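Local structure of putative uncharacterized protein (5TPU) at residues L75-G78 with K79-E82. The protein is of unknown function but belongs to the cupin superfamily through its WxcM-like domain, and binds thymidine-5'-diphosphate in the crystal. The protein carries 3 engineered substitutions. Numbering follows the deposited sequence.
Sequences LNDG and KNYE
Asp77 reaches across the turn of a beta hairpin to Lys79 and Asn80. With chi1 at 68°, CG lies between the backbone N and the carbonyl carbon, which turns the carboxylate in toward the backbone N-H groups of the turn. CG itself passes 3.5 Å from Asn80 ND2. Of the two oxygens, OD2 takes two backbone N-H groups. Asn80 N lies 2.6 Å from OD2 of Asp77 in a nearly straight bond, at 176°. Lys79 N reaches the same OD2 at 2.9 Å, from the anti side and well out of the carboxylate plane. OD1 offers its syn lone pair to Asn80 ND2 at 3.0 Å, with the amide turned 51° from the carboxylate. Three N-H groups therefore hold the carboxylate and fix its rotation. Asp77 N closes the loop on Asn80 O at 3.1 Å, while Asn76 OD1 accepts from Gly78 N at 2.7 Å, an Asx turn. Gly78 has a positive phi; at its backbone angles a CB would be jammed against the carbonyl O of Asp77, which calls for glycine. Beyond the turn, Leu75 and Glu82 form a hydrogen-bonded antiparallel pair. The hairpin joins strands 71-76 and 81-86 at the surface; strand 99-104 flanks the former, and Tyr129 of helix 129-135 hydrogen-bonds Asn76 OD1 through its hydroxyl.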
loop_
_atom_site.group_PDB
_atom_site.type_symbol
_atom_site.label_atom_id
_atom_site.label_comp_id
_atom_site.label_asym_id
_atom_site.label_seq_id
_atom_site.Cartn_x
_atom_site.Cartn_y
_atom_site.Cartn_z
ATOM N N LEU A 75 -3.722 -20.134 -6.227
ATOM C CA LEU A 75 -4.551 -20.273 -5.047
ATOM C C LEU A 75 -5.061 -21.711 -4.953
ATOM O O LEU A 75 -5.263 -22.362 -5.992
ATOM C CB LEU A 75 -5.736 -19.331 -5.133
ATOM C CG LEU A 75 -5.507 -17.821 -5.165
ATOM C CD1 LEU A 75 -6.820 -17.124 -5.487
ATOM C CD2 LEU A 75 -5.025 -17.337 -3.817
ATOM N N ASN A 76 -5.261 -22.179 -3.716
ATOM C CA ASN A 76 -5.716 -23.535 -3.436
ATOM C C ASN A 76 -6.627 -23.566 -2.196
ATOM O O ASN A 76 -6.247 -23.094 -1.100
ATOM C CB ASN A 76 -4.509 -24.452 -3.252
ATOM C CG ASN A 76 -4.902 -25.907 -3.202
ATOM O OD1 ASN A 76 -5.753 -26.314 -2.426
ATOM N ND2 ASN A 76 -4.310 -26.690 -4.086
ATOM N N ASP A 77 -7.859 -24.051 -2.366
ATOM C CA ASP A 77 -8.772 -24.026 -1.229
ATOM C C ASP A 77 -8.883 -25.368 -0.538
ATOM O O ASP A 77 -9.664 -25.493 0.383
ATOM C CB ASP A 77 -10.139 -23.483 -1.589
ATOM C CG ASP A 77 -10.909 -24.389 -2.501
ATOM O OD1 ASP A 77 -12.050 -23.987 -2.779
ATOM O OD2 ASP A 77 -10.388 -25.431 -2.982
ATOM N N GLY A 78 -8.046 -26.320 -0.933
ATOM C CA GLY A 78 -8.055 -27.671 -0.360
ATOM C C GLY A 78 -8.658 -28.619 -1.369
ATOM O O GLY A 78 -8.391 -29.811 -1.350
ATOM N N LYS A 79 -9.451 -28.055 -2.266
ATOM C CA LYS A 79 -10.258 -28.800 -3.211
ATOM C C LYS A 79 -9.855 -28.431 -4.623
ATOM O O LYS A 79 -9.539 -29.299 -5.426
ATOM C CB LYS A 79 -11.738 -28.459 -2.987
ATOM C CG LYS A 79 -12.572 -29.623 -2.491
ATOM C CD LYS A 79 -12.113 -30.240 -1.179
ATOM C CE LYS A 79 -12.802 -31.591 -0.992
ATOM N NZ LYS A 79 -12.810 -32.067 0.421
ATOM N N ASN A 80 -9.881 -27.129 -4.900
ATOM C CA ASN A 80 -9.688 -26.553 -6.235
ATOM C C ASN A 80 -8.442 -25.706 -6.241
ATOM O O ASN A 80 -8.082 -25.158 -5.202
ATOM C CB ASN A 80 -10.856 -25.601 -6.531
ATOM C CG ASN A 80 -12.197 -26.208 -6.165
ATOM O OD1 ASN A 80 -12.626 -27.145 -6.843
ATOM N ND2 ASN A 80 -12.830 -25.739 -5.068
ATOM N N TYR A 81 -7.835 -25.531 -7.405
ATOM C CA TYR A 81 -6.749 -24.582 -7.513
ATOM C C TYR A 81 -6.895 -23.764 -8.784
ATOM O O TYR A 81 -7.502 -24.202 -9.750
ATOM C CB TYR A 81 -5.393 -25.289 -7.404
ATOM C CG TYR A 81 -5.022 -26.082 -8.624
ATOM C CD1 TYR A 81 -4.312 -25.487 -9.663
ATOM C CD2 TYR A 81 -5.380 -27.425 -8.745
ATOM C CE1 TYR A 81 -3.975 -26.200 -10.797
ATOM C CE2 TYR A 81 -5.041 -28.152 -9.881
ATOM C CZ TYR A 81 -4.335 -27.531 -10.900
ATOM O OH TYR A 81 -3.981 -28.219 -12.032
ATOM N N GLU A 82 -6.359 -22.551 -8.757
ATOM C CA GLU A 82 -6.530 -21.609 -9.834
ATOM C C GLU A 82 -5.281 -20.727 -9.839
ATOM O O GLU A 82 -4.803 -20.335 -8.783
ATOM C CB GLU A 82 -7.797 -20.779 -9.629
ATOM C CG GLU A 82 -8.320 -20.091 -10.888
ATOM C CD GLU A 82 -9.130 -20.998 -11.828
ATOM O OE1 GLU A 82 -9.973 -20.449 -12.595
ATOM O OE2 GLU A 82 -8.932 -22.244 -11.816
#